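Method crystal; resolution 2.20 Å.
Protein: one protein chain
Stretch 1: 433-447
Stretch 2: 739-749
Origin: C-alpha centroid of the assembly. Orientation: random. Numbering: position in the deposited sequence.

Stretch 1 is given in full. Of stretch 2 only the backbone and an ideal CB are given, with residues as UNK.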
ATOM      1  N   SER B 433     -20.751  -4.364 -21.496  1.00 63.33           N
ATOM      2  CA  SER B 433     -20.920  -5.718 -20.960  1.00 62.44           C
ATOM      3  C   SER B 433     -19.798  -6.006 -19.932  1.00 63.98           C
ATOM      4  O   SER B 433     -18.692  -5.444 -20.047  1.00 61.41           O
ATOM      5  CB  SER B 433     -20.949  -6.768 -22.072  1.00 65.67           C
ATOM      6  OG  SER B 433     -19.718  -6.837 -22.767  1.00 73.15           O
ATOM      7  N   PRO B 434     -20.060  -6.873 -18.926  1.00 60.00           N
ATOM      8  CA  PRO B 434     -19.045  -7.107 -17.888  1.00 58.67           C
ATOM      9  C   PRO B 434     -17.876  -8.008 -18.311  1.00 61.43           C
ATOM     10  O   PRO B 434     -18.069  -8.993 -19.019  1.00 61.36           O
ATOM     11  CB  PRO B 434     -19.854  -7.763 -16.768  1.00 60.57           C
ATOM     12  CG  PRO B 434     -20.963  -8.457 -17.460  1.00 66.28           C
ATOM     13  CD  PRO B 434     -21.319  -7.577 -18.611  1.00 62.52           C
ATOM     14  N   ARG B 435     -16.659  -7.675 -17.818  1.00 57.00           N
ATOM     15  CA  ARG B 435     -15.430  -8.445 -18.040  1.00 56.59           C
ATOM     16  C   ARG B 435     -15.229  -9.359 -16.819  1.00 58.66           C
ATOM     17  O   ARG B 435     -14.139  -9.451 -16.252  1.00 56.11           O
ATOM     18  CB  ARG B 435     -14.225  -7.512 -18.290  1.00 54.66           C
ATOM     19  CG  ARG B 435     -14.230  -6.867 -19.664  1.00 53.70           C
ATOM     20  CD  ARG B 435     -12.989  -6.053 -19.952  1.00 50.12           C
ATOM     21  NE  ARG B 435     -11.792  -6.895 -20.078  1.00 50.79           N
ATOM     22  CZ  ARG B 435     -10.577  -6.436 -20.365  1.00 61.39           C
ATOM     23  NH1 ARG B 435     -10.386  -5.146 -20.605  1.00 47.87           N
ATOM     24  NH2 ARG B 435      -9.542  -7.266 -20.408  1.00 50.42           N
ATOM     25  N   TYR B 436     -16.333 -10.012 -16.409  1.00 54.78           N
ATOM     26  CA  TYR B 436     -16.422 -10.929 -15.283  1.00 53.11           C
ATOM     27  C   TYR B 436     -17.699 -11.758 -15.387  1.00 57.65           C
ATOM     28  O   TYR B 436     -18.637 -11.377 -16.088  1.00 56.53           O
ATOM     29  CB  TYR B 436     -16.364 -10.173 -13.931  1.00 52.15           C
ATOM     30  CG  TYR B 436     -17.404  -9.081 -13.763  1.00 52.20           C
ATOM     31  CD1 TYR B 436     -18.707  -9.383 -13.364  1.00 54.21           C
ATOM     32  CD2 TYR B 436     -17.085  -7.748 -14.002  1.00 51.41           C
ATOM     33  CE1 TYR B 436     -19.665  -8.383 -13.207  1.00 53.16           C
ATOM     34  CE2 TYR B 436     -18.038  -6.740 -13.857  1.00 52.63           C
ATOM     35  CZ  TYR B 436     -19.331  -7.064 -13.462  1.00 58.80           C
ATOM     36  OH  TYR B 436     -20.270  -6.074 -13.321  1.00 54.35           O
ATOM     37  N   ASN B 437     -17.726 -12.892 -14.678  1.00 55.15           N
ATOM     38  CA  ASN B 437     -18.869 -13.781 -14.619  1.00 56.22           C
ATOM     39  C   ASN B 437     -19.507 -13.711 -13.205  1.00 61.71           C
ATOM     40  O   ASN B 437     -18.952 -13.016 -12.326  1.00 60.71           O
ATOM     41  CB  ASN B 437     -18.450 -15.215 -15.014  1.00 54.48           C
ATOM     42  CG  ASN B 437     -17.450 -15.955 -14.147  1.00 59.55           C
ATOM     43  OD1 ASN B 437     -17.202 -15.649 -12.976  1.00 51.17           O
ATOM     44  ND2 ASN B 437     -16.940 -17.042 -14.686  1.00 52.10           N
ATOM     45  N   PRO B 438     -20.649 -14.411 -12.944  1.00 59.49           N
ATOM     46  CA  PRO B 438     -21.255 -14.336 -11.599  1.00 58.89           C
ATOM     47  C   PRO B 438     -20.343 -14.815 -10.460  1.00 61.82           C
ATOM     48  O   PRO B 438     -20.384 -14.225  -9.373  1.00 61.04           O
ATOM     49  CB  PRO B 438     -22.499 -15.224 -11.730  1.00 62.53           C
ATOM     50  CG  PRO B 438     -22.850 -15.153 -13.176  1.00 67.23           C
ATOM     51  CD  PRO B 438     -21.501 -15.216 -13.854  1.00 61.96           C
ATOM     52  N   THR B 439     -19.512 -15.848 -10.691  1.00 58.29           N
ATOM     53  CA  THR B 439     -18.595 -16.360  -9.655  1.00 57.41           C
ATOM     54  C   THR B 439     -17.627 -15.270  -9.178  1.00 58.11           C
ATOM     55  O   THR B 439     -17.456 -15.099  -7.966  1.00 55.30           O
ATOM     56  CB  THR B 439     -17.833 -17.582 -10.178  1.00 63.60           C
ATOM     57  OG1 THR B 439     -18.783 -18.612 -10.418  1.00 63.29           O
ATOM     58  CG2 THR B 439     -16.747 -18.086  -9.211  1.00 60.17           C
ATOM     59  N   TRP B 440     -17.027 -14.526 -10.122  1.00 54.87           N
ATOM     60  CA  TRP B 440     -16.075 -13.479  -9.759  1.00 54.07           C
ATOM     61  C   TRP B 440     -16.776 -12.241  -9.176  1.00 56.67           C
ATOM     62  O   TRP B 440     -16.194 -11.589  -8.308  1.00 53.60           O
ATOM     63  CB  TRP B 440     -15.161 -13.126 -10.925  1.00 52.81           C
ATOM     64  CG  TRP B 440     -13.956 -14.015 -10.951  1.00 54.24           C
ATOM     65  CD1 TRP B 440     -13.823 -15.205 -11.612  1.00 58.65           C
ATOM     66  CD2 TRP B 440     -12.754 -13.839 -10.191  1.00 52.64           C
ATOM     67  NE1 TRP B 440     -12.576 -15.740 -11.373  1.00 58.01           N
ATOM     68  CE2 TRP B 440     -11.898 -14.920 -10.503  1.00 57.50           C
ATOM     69  CE3 TRP B 440     -12.304 -12.855  -9.292  1.00 52.31           C
ATOM     70  CZ2 TRP B 440     -10.635 -15.065  -9.919  1.00 55.75           C
ATOM     71  CZ3 TRP B 440     -11.034 -12.974  -8.752  1.00 52.82           C
ATOM     72  CH2 TRP B 440     -10.215 -14.072  -9.060  1.00 53.93           C
ATOM     73  N   ALA B 441     -18.035 -11.964  -9.580  1.00 55.12           N
ATOM     74  CA  ALA B 441     -18.848 -10.879  -8.992  1.00 54.23           C
ATOM     75  C   ALA B 441     -19.170 -11.234  -7.530  1.00 56.31           C
ATOM     76  O   ALA B 441     -19.147 -10.351  -6.684  1.00 55.01           O
ATOM     77  CB  ALA B 441     -20.143 -10.684  -9.785  1.00 56.44           C
ATOM     78  N   THR B 442     -19.385 -12.536  -7.229  1.00 53.20           N
ATOM     79  CA  THR B 442     -19.660 -13.045  -5.879  1.00 53.39           C
ATOM     80  C   THR B 442     -18.414 -12.899  -5.008  1.00 56.48           C
ATOM     81  O   THR B 442     -18.511 -12.407  -3.883  1.00 55.01           O
ATOM     82  CB  THR B 442     -20.132 -14.511  -5.944  1.00 59.93           C
ATOM     83  OG1 THR B 442     -21.264 -14.570  -6.805  1.00 60.90           O
ATOM     84  CG2 THR B 442     -20.499 -15.085  -4.565  1.00 60.68           C
ATOM     85  N   PHE B 443     -17.245 -13.330  -5.526  1.00 53.10           N
ATOM     86  CA  PHE B 443     -16.011 -13.203  -4.771  1.00 51.40           C
ATOM     87  C   PHE B 443     -15.738 -11.753  -4.471  1.00 55.66           C
ATOM     88  O   PHE B 443     -15.570 -11.413  -3.303  1.00 56.97           O
ATOM     89  CB  PHE B 443     -14.814 -13.832  -5.504  1.00 52.45           C
ATOM     90  CG  PHE B 443     -13.498 -13.549  -4.812  1.00 51.15           C
ATOM     91  CD1 PHE B 443     -13.214 -14.106  -3.562  1.00 53.44           C
ATOM     92  CD2 PHE B 443     -12.584 -12.654  -5.361  1.00 50.93           C
ATOM     93  CE1 PHE B 443     -12.019 -13.801  -2.890  1.00 53.20           C
ATOM     94  CE2 PHE B 443     -11.392 -12.335  -4.684  1.00 52.18           C
ATOM     95  CZ  PHE B 443     -11.117 -12.912  -3.454  1.00 50.40           C
ATOM     96  N   ALA B 444     -15.742 -10.891  -5.505  1.00 50.32           N
ATOM     97  CA  ALA B 444     -15.391  -9.475  -5.355  1.00 47.87           C
ATOM     98  C   ALA B 444     -16.363  -8.688  -4.485  1.00 51.31           C
ATOM     99  O   ALA B 444     -15.911  -7.956  -3.602  1.00 48.69           O
ATOM    100  CB  ALA B 444     -15.273  -8.817  -6.724  1.00 48.45           C
ATOM    101  N   MET B 445     -17.680  -8.844  -4.715  1.00 49.41           N
ATOM    102  CA  MET B 445     -18.692  -8.052  -4.018  1.00 48.72           C
ATOM    103  C   MET B 445     -19.185  -8.639  -2.717  1.00 53.21           C
ATOM    104  O   MET B 445     -19.459  -7.892  -1.782  1.00 52.56           O
ATOM    105  CB  MET B 445     -19.930  -7.815  -4.924  1.00 51.84           C
ATOM    106  CG  MET B 445     -19.627  -7.142  -6.276  1.00 54.55           C
ATOM    107  SD  MET B 445     -18.564  -5.653  -6.224  1.00 56.43           S
ATOM    108  CE  MET B 445     -19.566  -4.558  -5.250  1.00 52.31           C
ATOM    109  N   ASN B 446     -19.365  -9.944  -2.668  1.00 51.38           N
ATOM    110  CA  ASN B 446     -20.036 -10.555  -1.537  1.00 51.97           C
ATOM    111  C   ASN B 446     -19.137 -11.224  -0.520  1.00 55.72           C
ATOM    112  O   ASN B 446     -19.596 -11.426   0.604  1.00 55.66           O
ATOM    113  CB  ASN B 446     -21.063 -11.583  -2.051  1.00 53.48           C
ATOM    114  CG  ASN B 446     -22.057 -11.024  -3.042  1.00 63.54           C
ATOM    115  OD1 ASN B 446     -22.002 -11.317  -4.222  1.00 58.03           O
ATOM    116  ND2 ASN B 446     -23.007 -10.234  -2.584  1.00 58.40           N
ATOM    117  N   VAL B 447     -17.901 -11.606  -0.881  1.00 52.37           N
ATOM    118  CA  VAL B 447     -17.065 -12.339   0.081  1.00 51.84           C
ATOM    119  C   VAL B 447     -15.733 -11.634   0.376  1.00 53.58           C
ATOM    120  O   VAL B 447     -15.404 -11.463   1.549  1.00 52.19           O
ATOM    121  CB  VAL B 447     -16.835 -13.808  -0.395  1.00 56.43           C
ATOM    122  CG1 VAL B 447     -15.862 -14.566   0.513  1.00 55.58           C
ATOM    123  CG2 VAL B 447     -18.157 -14.567  -0.533  1.00 57.81           C
ATOM    124  N   UNK B 739     -30.002 -15.827  -2.112  1.00 65.58           N
ATOM    125  CA  UNK B 739     -30.467 -15.331  -3.422  1.00 65.12           C
ATOM    126  C   UNK B 739     -29.374 -15.339  -4.505  1.00 68.19           C
ATOM    127  O   UNK B 739     -29.618 -14.830  -5.601  1.00 68.44           O
ATOM    128  CB  UNK B 739     -31.006 -13.908  -3.266  1.00 65.12           C
ATOM    129  N   UNK B 740     -28.175 -15.879  -4.216  1.00 65.11           N
ATOM    130  CA  UNK B 740     -27.035 -15.806  -5.144  1.00 64.38           C
ATOM    131  C   UNK B 740     -27.266 -16.504  -6.479  1.00 71.99           C
ATOM    132  O   UNK B 740     -26.784 -15.998  -7.493  1.00 72.19           O
ATOM    133  CB  UNK B 740     -25.798 -16.414  -4.479  1.00 64.38           C
ATOM    134  N   UNK B 741     -28.007 -17.627  -6.492  1.00 70.49           N
ATOM    135  CA  UNK B 741     -28.304 -18.369  -7.714  1.00 72.21           C
ATOM    136  C   UNK B 741     -29.210 -17.539  -8.642  1.00 76.86           C
ATOM    137  O   UNK B 741     -28.979 -17.506  -9.852  1.00 77.64           O
ATOM    138  CB  UNK B 741     -28.966 -19.706  -7.375  1.00 72.21           C
ATOM    139  N   UNK B 742     -30.209 -16.839  -8.058  1.00 73.08           N
ATOM    140  CA  UNK B 742     -31.122 -15.961  -8.791  1.00 73.54           C
ATOM    141  C   UNK B 742     -30.346 -14.791  -9.389  1.00 75.05           C
ATOM    142  O   UNK B 742     -30.565 -14.453 -10.554  1.00 76.78           O
ATOM    143  CB  UNK B 742     -32.239 -15.452  -7.877  1.00 73.54           C
ATOM    144  N   UNK B 743     -29.396 -14.224  -8.607  1.00 67.06           N
ATOM    145  CA  UNK B 743     -28.494 -13.139  -9.021  1.00 64.58           C
ATOM    146  C   UNK B 743     -27.593 -13.576 -10.161  1.00 64.42           C
ATOM    147  O   UNK B 743     -27.355 -12.786 -11.075  1.00 62.19           O
ATOM    148  CB  UNK B 743     -27.642 -12.668  -7.840  1.00 64.58           C
ATOM    149  N   UNK B 744     -27.096 -14.837 -10.109  1.00 61.53           N
ATOM    150  CA  UNK B 744     -26.234 -15.424 -11.152  1.00 62.05           C
ATOM    151  C   UNK B 744     -27.019 -15.520 -12.452  1.00 68.08           C
ATOM    152  O   UNK B 744     -26.507 -15.123 -13.497  1.00 67.10           O
ATOM    153  CB  UNK B 744     -25.719 -16.803 -10.735  1.00 62.05           C
ATOM    154  N   UNK B 745     -28.304 -15.941 -12.370  1.00 67.54           N
ATOM    155  CA  UNK B 745     -29.200 -16.013 -13.531  1.00 70.57           C
ATOM    156  C   UNK B 745     -29.445 -14.613 -14.112  1.00 74.03           C
ATOM    157  O   UNK B 745     -29.564 -14.475 -15.324  1.00 75.40           O
ATOM    158  CB  UNK B 745     -30.529 -16.664 -13.141  1.00 70.57           C
ATOM    159  N   UNK B 746     -29.471 -13.579 -13.259  1.00 68.46           N
ATOM    160  CA  UNK B 746     -29.686 -12.201 -13.689  1.00 68.99           C
ATOM    161  C   UNK B 746     -28.471 -11.626 -14.462  1.00 74.15           C
ATOM    162  O   UNK B 746     -28.664 -10.883 -15.427  1.00 75.27           O
ATOM    163  CB  UNK B 746     -29.988 -11.329 -12.469  1.00 68.99           C
ATOM    164  N   UNK B 747     -27.238 -11.989 -14.061  1.00 69.45           N
ATOM    165  CA  UNK B 747     -26.006 -11.522 -14.708  1.00 67.51           C
ATOM    166  C   UNK B 747     -25.576 -12.409 -15.892  1.00 71.08           C
ATOM    167  O   UNK B 747     -24.843 -11.927 -16.769  1.00 70.20           O
ATOM    168  CB  UNK B 747     -24.877 -11.465 -13.677  1.00 67.51           C
ATOM    169  N   UNK B 748     -26.018 -13.689 -15.925  1.00 67.55           N
ATOM    170  CA  UNK B 748     -25.637 -14.657 -16.971  1.00 67.88           C
ATOM    171  C   UNK B 748     -25.793 -14.097 -18.416  1.00 71.15           C
ATOM    172  O   UNK B 748     -24.822 -14.223 -19.149  1.00 70.65           O
ATOM    173  CB  UNK B 748     -26.488 -15.919 -16.821  1.00 67.88           C
ATOM    174  N   UNK B 749     -26.901 -13.424 -18.844  1.00 69.09           N
ATOM    175  CA  UNK B 749     -26.960 -12.947 -20.240  1.00 70.05           C
ATOM    176  C   UNK B 749     -25.861 -11.935 -20.589  1.00 71.52           C
ATOM    177  O   UNK B 749     -25.242 -12.062 -21.646  1.00 71.10           O
ATOM    178  CB  UNK B 749     -28.326 -12.312 -20.506  1.00 70.05           C
TER

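Stretch 2 is a helix from position 740 onward. It packs against helix 438-447 at a closest axial approach of 10.0 Å, with 124° between the N-to-C directions.

Position 739 precedes the helix. Its ideal CB finds nothing of stretch 1 within 5.5 Å, so stretch 1 sets no preference. A small polar residue would suit the start of a helix. It is T739, whose OG1 accepts from the side chain of 743, one turn on.

Position 740 points toward stretch 1. Its ideal CB lies 5.4 Å from T442 OG1, which leaves room for a medium or long side chain. T442 offers a methyl and N446 an amide, so leucine, methionine or glutamine could fit. The residue is L740. Its CD1 lies 3.9 Å from T442 CG2, and its CD2 lies 3.7 Å from N446 OD1. A water donates to L740 O at 2.8 Å and, weakly, to T442 OG1 at 3.4 Å.

Positions 741 and 742 are out of reach, and many residues would do. They are R741 and D742.

Position 743 points sideways, with no stretch 1 atom within 5.5 Å of its ideal CB. A long side chain could turn back along its own helix. It is Q743. Its NE2 donates to T739 OG1 at 2.8 Å.

Position 744 is the tightest. Its CA is 5.1 Å from the CA of P438, and its ideal CB is 3.7 Å from P438 CB. A small residue suits: glycine, alanine or perhaps serine. The residue is A744. A744 O lies 3.7 Å from P438 CG.

Position 745 points away and 746 sideways. Neither ideal CB has stretch 1 within 5.5 Å, so the choice is wide. They are L745 and A746.

Position 747 points toward stretch 1, its ideal CB 4.2 Å from P438 CG. Beyond lie P434, the Y436 ring and A441, a largely apolar hollow. Leucine, isoleucine or methionine would suit. The residue is L747, and it has the largest covered area in stretch 2. Its CD1 lies 4.0 Å from P434 CG. Its CD2 reaches the edge of the tyrosine ring, 3.8 Å from Y436 CE1, and lies 4.0 Å from A441 CB.

Position 748 points away, so a polar or charged residue fits. It is K748, extended with every chi t.

Position 749 is out of reach. Its N makes no bond to the preceding turn, where the helix kinks, so proline is acceptable. It is P749.

Stretch 2, residues 739-749: TLRDQALALKP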
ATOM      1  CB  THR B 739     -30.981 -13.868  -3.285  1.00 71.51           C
ATOM      2  OG1 THR B 739     -29.875 -12.956  -3.099  1.00 66.59           O
ATOM      3  CG2 THR B 739     -32.013 -13.690  -2.180  1.00 67.89           C
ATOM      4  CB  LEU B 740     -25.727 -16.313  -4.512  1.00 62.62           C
ATOM      5  CG  LEU B 740     -24.989 -15.326  -3.604  1.00 63.94           C
ATOM      6  CD1 LEU B 740     -23.862 -16.022  -2.874  1.00 62.83           C
ATOM      7  CD2 LEU B 740     -24.479 -14.098  -4.378  1.00 64.09           C
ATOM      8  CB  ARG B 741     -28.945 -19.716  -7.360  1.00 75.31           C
ATOM      9  CG  ARG B 741     -29.042 -20.697  -8.517  1.00 84.35           C
ATOM     10  CD  ARG B 741     -30.445 -21.215  -8.656  1.00103.59           C
ATOM     11  NE  ARG B 741     -30.707 -22.363  -7.780  1.00121.29           N
ATOM     12  CZ  ARG B 741     -31.581 -22.366  -6.777  1.00137.56           C
ATOM     13  NH1 ARG B 741     -32.278 -21.273  -6.489  1.00122.32           N
ATOM     14  NH2 ARG B 741     -31.778 -23.467  -6.066  1.00127.07           N
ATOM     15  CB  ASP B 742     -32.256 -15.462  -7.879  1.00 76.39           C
ATOM     16  CG  ASP B 742     -33.427 -16.420  -7.761  1.00 92.18           C
ATOM     17  OD1 ASP B 742     -34.035 -16.757  -8.809  1.00 94.79           O
ATOM     18  OD2 ASP B 742     -33.770 -16.795  -6.623  1.00101.87           O
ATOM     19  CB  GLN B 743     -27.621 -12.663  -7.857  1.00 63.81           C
ATOM     20  CG  GLN B 743     -28.402 -12.034  -6.697  1.00 75.58           C
ATOM     21  CD  GLN B 743     -27.459 -11.550  -5.630  1.00 76.22           C
ATOM     22  OE1 GLN B 743     -26.587 -10.728  -5.881  1.00 66.47           O
ATOM     23  NE2 GLN B 743     -27.595 -12.070  -4.425  1.00 68.51           N
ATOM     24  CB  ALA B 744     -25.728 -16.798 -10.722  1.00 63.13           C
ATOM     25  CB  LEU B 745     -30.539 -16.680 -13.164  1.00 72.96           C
ATOM     26  CG  LEU B 745     -30.551 -18.212 -13.023  1.00 80.26           C
ATOM     27  CD1 LEU B 745     -31.967 -18.723 -12.684  1.00 82.77           C
ATOM     28  CD2 LEU B 745     -30.134 -18.900 -14.326  1.00 84.71           C
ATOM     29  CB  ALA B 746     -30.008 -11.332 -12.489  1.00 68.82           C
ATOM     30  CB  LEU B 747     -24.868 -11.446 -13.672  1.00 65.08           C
ATOM     31  CG  LEU B 747     -23.520 -10.808 -14.089  1.00 67.46           C
ATOM     32  CD1 LEU B 747     -23.698  -9.393 -14.647  1.00 67.35           C
ATOM     33  CD2 LEU B 747     -22.559 -10.788 -12.925  1.00 65.37           C
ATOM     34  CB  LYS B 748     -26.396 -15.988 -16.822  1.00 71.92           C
ATOM     35  CG  LYS B 748     -25.718 -17.153 -17.525  1.00 91.68           C
ATOM     36  CD  LYS B 748     -26.639 -18.375 -17.580  1.00109.84           C
ATOM     37  CE  LYS B 748     -25.990 -19.532 -18.298  1.00123.40           C
ATOM     38  NZ  LYS B 748     -26.896 -20.704 -18.364  1.00140.53           N
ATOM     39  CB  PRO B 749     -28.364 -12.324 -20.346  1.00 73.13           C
ATOM     40  CG  PRO B 749     -29.159 -13.024 -19.309  1.00 78.03           C
ATOM     41  CD  PRO B 749     -28.191 -13.174 -18.163  1.00 71.73           C
TER
HETATM   42  O   HOH W   1     -24.329 -14.963  -8.253  1.00 48.40           O
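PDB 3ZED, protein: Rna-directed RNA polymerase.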